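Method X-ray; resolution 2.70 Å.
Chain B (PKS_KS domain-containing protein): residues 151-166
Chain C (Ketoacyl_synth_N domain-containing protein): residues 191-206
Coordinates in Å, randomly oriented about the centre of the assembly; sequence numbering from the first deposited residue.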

# COMPACT_ATOMS: atom_id res chain seq x y z
N ASN B 151 1.74 -13.12 -28.35
CA ASN B 151 1.41 -13.74 -27.04
C ASN B 151 2.70 -13.96 -26.25
O ASN B 151 3.79 -13.74 -26.82
N ILE B 152 2.59 -14.38 -24.98
CA ILE B 152 3.74 -14.62 -24.07
C ILE B 152 4.45 -15.92 -24.48
O ILE B 152 3.77 -16.96 -24.57
N HIS B 153 5.77 -15.84 -24.71
CA HIS B 153 6.68 -16.98 -24.97
C HIS B 153 7.19 -17.53 -23.64
O HIS B 153 7.93 -16.84 -22.95
N PRO B 154 6.80 -18.76 -23.23
CA PRO B 154 7.25 -19.32 -21.96
C PRO B 154 8.78 -19.46 -21.84
O PRO B 154 9.30 -19.25 -20.75
N ASP B 155 9.46 -19.79 -22.95
CA ASP B 155 10.92 -20.09 -22.99
C ASP B 155 11.74 -18.84 -22.67
O ASP B 155 12.82 -19.00 -22.08
N LEU B 156 11.25 -17.64 -23.03
CA LEU B 156 11.99 -16.36 -22.88
C LEU B 156 11.96 -15.88 -21.42
O LEU B 156 12.78 -14.99 -21.09
N ILE B 157 11.08 -16.43 -20.57
CA ILE B 157 10.98 -16.07 -19.12
C ILE B 157 12.24 -16.59 -18.42
O ILE B 157 12.39 -17.83 -18.32
N LYS B 158 13.09 -15.68 -17.93
CA LYS B 158 14.36 -16.00 -17.22
C LYS B 158 14.05 -16.28 -15.74
O LYS B 158 12.97 -15.89 -15.27
N SER B 159 15.00 -16.93 -15.05
CA SER B 159 14.94 -17.24 -13.60
C SER B 159 15.00 -15.95 -12.78
O SER B 159 14.38 -15.91 -11.70
N GLU B 160 15.70 -14.93 -13.29
CA GLU B 160 15.96 -13.64 -12.59
C GLU B 160 14.69 -12.76 -12.58
O GLU B 160 14.62 -11.86 -11.73
N ASP B 161 13.74 -13.02 -13.49
CA ASP B 161 12.54 -12.17 -13.72
C ASP B 161 11.58 -12.22 -12.52
O ASP B 161 10.84 -11.23 -12.33
N TYR B 162 11.59 -13.31 -11.74
CA TYR B 162 10.67 -13.53 -10.59
C TYR B 162 10.93 -12.51 -9.48
O TYR B 162 9.98 -12.18 -8.74
N ASP B 163 12.18 -12.02 -9.38
CA ASP B 163 12.62 -11.04 -8.35
C ASP B 163 11.94 -9.69 -8.57
O ASP B 163 11.79 -8.94 -7.59
N SER B 164 11.56 -9.37 -9.82
CA SER B 164 10.90 -8.10 -10.21
C SER B 164 9.49 -8.02 -9.61
O SER B 164 9.08 -6.90 -9.24
N PHE B 165 8.78 -9.15 -9.51
CA PHE B 165 7.38 -9.24 -9.02
C PHE B 165 7.34 -9.21 -7.49
O PHE B 165 6.25 -9.00 -6.93
N ASP B 166 8.49 -9.41 -6.83
CA ASP B 166 8.63 -9.32 -5.35
C ASP B 166 8.52 -7.85 -4.94
O ASP B 166 9.42 -7.06 -5.30
N SER C 191 -3.98 -14.34 -14.76
CA SER C 191 -3.57 -13.39 -15.83
C SER C 191 -2.31 -13.91 -16.52
O SER C 191 -1.37 -14.32 -15.85
N PRO C 192 -2.26 -13.91 -17.88
CA PRO C 192 -1.17 -14.53 -18.63
C PRO C 192 0.26 -14.28 -18.13
O PRO C 192 1.06 -15.20 -18.22
N LEU C 193 0.56 -13.07 -17.65
CA LEU C 193 1.94 -12.66 -17.24
C LEU C 193 2.37 -13.47 -16.00
O LEU C 193 3.43 -14.11 -16.07
N VAL C 194 1.57 -13.43 -14.93
CA VAL C 194 1.88 -14.11 -13.64
C VAL C 194 1.60 -15.61 -13.77
O VAL C 194 2.24 -16.38 -13.03
N LYS C 195 0.68 -16.01 -14.66
CA LYS C 195 0.33 -17.44 -14.89
C LYS C 195 1.55 -18.18 -15.45
O LYS C 195 1.93 -19.21 -14.86
N ASN C 196 2.14 -17.66 -16.53
CA ASN C 196 3.33 -18.23 -17.21
C ASN C 196 4.55 -18.15 -16.28
O ASN C 196 5.41 -19.05 -16.37
N LEU C 197 4.61 -17.13 -15.42
CA LEU C 197 5.72 -16.90 -14.46
C LEU C 197 5.73 -18.02 -13.41
O LEU C 197 6.79 -18.65 -13.23
N LEU C 198 4.59 -18.26 -12.75
CA LEU C 198 4.45 -19.23 -11.63
C LEU C 198 4.58 -20.67 -12.15
O LEU C 198 5.09 -21.52 -11.39
N GLU C 199 4.15 -20.93 -13.39
CA GLU C 199 4.15 -22.29 -14.01
C GLU C 199 5.59 -22.74 -14.30
O GLU C 199 5.80 -23.97 -14.37
N LYS C 200 6.53 -21.80 -14.48
CA LYS C 200 7.94 -22.10 -14.87
C LYS C 200 8.87 -21.90 -13.67
O LYS C 200 9.40 -22.91 -13.16
N THR C 201 9.07 -20.65 -13.23
CA THR C 201 10.18 -20.21 -12.35
C THR C 201 9.99 -20.71 -10.91
O THR C 201 10.99 -21.16 -10.31
N SER C 202 8.77 -20.62 -10.37
CA SER C 202 8.44 -20.84 -8.93
C SER C 202 8.79 -22.27 -8.50
O SER C 202 9.17 -22.45 -7.32
N SER C 203 8.67 -23.25 -9.40
CA SER C 203 8.89 -24.70 -9.13
C SER C 203 10.35 -24.96 -8.74
O SER C 203 10.58 -25.63 -7.72
N GLN C 204 11.30 -24.44 -9.53
CA GLN C 204 12.76 -24.74 -9.41
C GLN C 204 13.39 -23.92 -8.27
O GLN C 204 14.38 -24.42 -7.69
N LYS C 205 12.86 -22.73 -7.98
CA LYS C 205 13.45 -21.77 -7.00
C LYS C 205 13.39 -22.36 -5.58
O LYS C 205 12.28 -22.74 -5.15
N HIS C 206 14.54 -22.41 -4.90
CA HIS C 206 14.69 -22.84 -3.49
C HIS C 206 14.89 -21.61 -2.60
O HIS C 206 15.34 -20.57 -3.12

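Where a helix packs against another segment, its polar side chains can be satisfied within their own chain, and this contact is an example. C:Leu197 (t, p) points toward chain B and touches three of its side chains: its CD2 sits over one face of the B:Phe165 ring, 3.7 Å from the centroid, a CH-pi contact, and 3.8 Å from CD1 of B:Tyr162. B:Tyr162 (t) points toward the helix, its CE1 3.9 Å from CD2 of C:Leu198 and 3.3 Å from OG of C:Ser202. B:Phe165 (m) meets C:Leu193 at its edge, CZ to CG 3.7 Å, while B:Ile157 (m, t) places CD1 3.6 Å from CB of C:Asn196. B:Ile152 (m, t) reaches CB of C:Pro192 with CD1 at 3.5 Å.

Several polar groups are satisfied within their own chain. C:Thr201 (p) donates OG1 to the O of C:Leu197 at 2.6 Å, leaving its CG2 to lie 3.9 Å from CG2 of B:Ile157. C:Asn196 (m) gives ND2 to the O of C:Pro192, a weak bond of 2.8 Å. In chain B, the backbone N of B:Lys158 donates to OD2 of B:Asp161 at 2.8 Å.

Across the contact, polar pairing is sparse. C:Lys200 (t, t, t, m) extends to bring NZ 3.4 Å from the O of B:Ile157, a weak hydrogen bond. C:Lys205 (m, t, t, m) lays CD 3.9 Å from CD2 of B:Tyr162, and its NZ forms a long salt bridge with B:Asp163 OD1 at 4.0 Å.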

# COMPACT_ATOMS: atom_id res chain seq x y z
CB ASN B 151 0.64 -15.06 -27.21
CG ASN B 151 -0.77 -14.86 -27.72
OD1 ASN B 151 -1.11 -13.81 -28.25
ND2 ASN B 151 -1.61 -15.88 -27.56
CB ILE B 152 3.28 -14.65 -22.59
CG1 ILE B 152 2.90 -13.25 -22.11
CG2 ILE B 152 4.34 -15.29 -21.70
CD1 ILE B 152 2.01 -13.25 -20.89
CB HIS B 153 7.84 -16.55 -25.87
CG HIS B 153 7.46 -16.27 -27.29
ND1 HIS B 153 8.25 -16.67 -28.35
CD2 HIS B 153 6.38 -15.66 -27.82
CE1 HIS B 153 7.68 -16.30 -29.48
NE2 HIS B 153 6.53 -15.68 -29.19
CB PRO B 154 6.61 -20.72 -21.91
CG PRO B 154 5.44 -20.63 -22.87
CD PRO B 154 5.90 -19.68 -23.95
CB ASP B 155 11.33 -20.68 -24.35
CG ASP B 155 11.04 -19.78 -25.54
OD1 ASP B 155 9.89 -19.32 -25.66
OD2 ASP B 155 11.97 -19.55 -26.34
CB LEU B 156 11.39 -15.30 -23.81
CG LEU B 156 11.80 -15.39 -25.28
CD1 LEU B 156 11.03 -14.38 -26.11
CD2 LEU B 156 13.30 -15.18 -25.46
CB ILE B 157 9.69 -16.62 -18.48
CG1 ILE B 157 8.43 -16.09 -19.16
CG2 ILE B 157 9.68 -16.33 -16.98
CD1 ILE B 157 7.19 -16.90 -18.87
CB LYS B 158 15.36 -14.85 -17.37
CG LYS B 158 16.02 -14.74 -18.73
CD LYS B 158 17.07 -15.79 -18.99
CE LYS B 158 17.71 -15.68 -20.35
NZ LYS B 158 18.84 -16.63 -20.51
CB SER B 159 16.06 -18.18 -13.22
OG SER B 159 15.98 -18.54 -11.84
CB GLU B 160 17.11 -12.89 -13.27
CG GLU B 160 18.43 -13.65 -13.29
CD GLU B 160 19.15 -13.74 -11.95
OE1 GLU B 160 18.59 -14.35 -11.02
OE2 GLU B 160 20.27 -13.20 -11.85
CB ASP B 161 11.79 -12.60 -14.99
CG ASP B 161 12.50 -12.24 -16.28
OD1 ASP B 161 13.17 -11.19 -16.32
OD2 ASP B 161 12.37 -13.02 -17.25
CB TYR B 162 10.80 -14.96 -10.06
CG TYR B 162 9.77 -15.33 -9.02
CD1 TYR B 162 8.48 -15.66 -9.38
CD2 TYR B 162 10.08 -15.34 -7.67
CE1 TYR B 162 7.52 -16.00 -8.44
CE2 TYR B 162 9.14 -15.67 -6.71
CZ TYR B 162 7.85 -16.00 -7.09
OH TYR B 162 6.92 -16.33 -6.16
CB ASP B 163 14.15 -10.90 -8.34
CG ASP B 163 14.89 -12.19 -8.01
OD1 ASP B 163 14.33 -13.02 -7.27
OD2 ASP B 163 16.03 -12.34 -8.50
CB SER B 164 10.85 -7.96 -11.71
OG SER B 164 12.16 -8.00 -12.27
CB PHE B 165 6.70 -10.49 -9.59
CG PHE B 165 6.39 -10.41 -11.06
CD1 PHE B 165 7.36 -10.73 -12.00
CD2 PHE B 165 5.14 -10.00 -11.51
CE1 PHE B 165 7.07 -10.66 -13.36
CE2 PHE B 165 4.86 -9.93 -12.86
CZ PHE B 165 5.83 -10.25 -13.79
CB ASP B 166 9.95 -9.95 -4.88
CG ASP B 166 10.18 -9.90 -3.38
OD1 ASP B 166 9.22 -9.59 -2.64
OD2 ASP B 166 11.32 -10.17 -2.95
CB SER C 191 -3.38 -11.99 -15.29
OG SER C 191 -2.30 -11.93 -14.38
CB PRO C 192 -1.34 -13.92 -20.03
CG PRO C 192 -2.83 -13.70 -20.16
CD PRO C 192 -3.28 -13.32 -18.76
CB LEU C 193 1.98 -11.16 -16.96
CG LEU C 193 3.31 -10.62 -16.43
CD1 LEU C 193 4.47 -11.01 -17.33
CD2 LEU C 193 3.26 -9.11 -16.25
CB VAL C 194 1.11 -13.49 -12.45
CG1 VAL C 194 1.42 -12.01 -12.29
CG2 VAL C 194 -0.39 -13.71 -12.54
CB LYS C 195 -0.87 -17.58 -15.84
CG LYS C 195 -1.49 -18.97 -15.89
CD LYS C 195 -2.80 -19.04 -16.65
CE LYS C 195 -2.61 -19.25 -18.14
NZ LYS C 195 -2.33 -20.66 -18.47
CB ASN C 196 3.62 -17.54 -18.55
CG ASN C 196 2.64 -17.92 -19.63
OD1 ASN C 196 2.53 -19.09 -20.00
ND2 ASN C 196 1.93 -16.94 -20.17
CB LEU C 197 5.55 -15.53 -13.79
CG LEU C 197 6.73 -15.07 -12.93
CD1 LEU C 197 7.87 -14.56 -13.79
CD2 LEU C 197 6.29 -14.00 -11.94
CB LEU C 198 3.10 -19.03 -10.94
CG LEU C 198 2.91 -17.72 -10.18
CD1 LEU C 198 1.55 -17.67 -9.51
CD2 LEU C 198 4.01 -17.51 -9.15
CB GLU C 199 3.30 -22.31 -15.28
CG GLU C 199 1.81 -22.42 -15.01
CD GLU C 199 0.93 -22.46 -16.24
OE1 GLU C 199 -0.14 -23.10 -16.19
OE2 GLU C 199 1.30 -21.83 -17.26
CB LYS C 200 8.36 -21.22 -16.05
CG LYS C 200 9.65 -21.66 -16.74
CD LYS C 200 10.08 -20.75 -17.87
CE LYS C 200 11.32 -21.24 -18.59
NZ LYS C 200 12.53 -21.14 -17.74
CB THR C 201 10.35 -18.68 -12.38
OG1 THR C 201 9.09 -18.08 -12.06
CG2 THR C 201 10.84 -18.17 -13.72
CB SER C 202 7.00 -20.53 -8.65
OG SER C 202 6.74 -19.14 -8.83
CB SER C 203 8.48 -25.54 -10.32
OG SER C 203 7.11 -25.35 -10.62
CB GLN C 204 13.49 -24.45 -10.72
CG GLN C 204 13.13 -25.41 -11.85
CD GLN C 204 12.07 -24.86 -12.77
OE1 GLN C 204 12.19 -23.77 -13.32
NE2 GLN C 204 11.01 -25.63 -12.97
CB LYS C 205 12.74 -20.42 -7.05
CG LYS C 205 13.29 -19.44 -8.08
CD LYS C 205 12.87 -18.01 -7.85
CE LYS C 205 13.76 -17.01 -8.57
NZ LYS C 205 15.07 -16.85 -7.90
CB HIS C 206 15.85 -23.84 -3.36
CG HIS C 206 17.19 -23.20 -3.21
ND1 HIS C 206 17.84 -22.59 -4.27
CD2 HIS C 206 18.01 -23.07 -2.14
CE1 HIS C 206 19.00 -22.11 -3.86
NE2 HIS C 206 19.12 -22.39 -2.55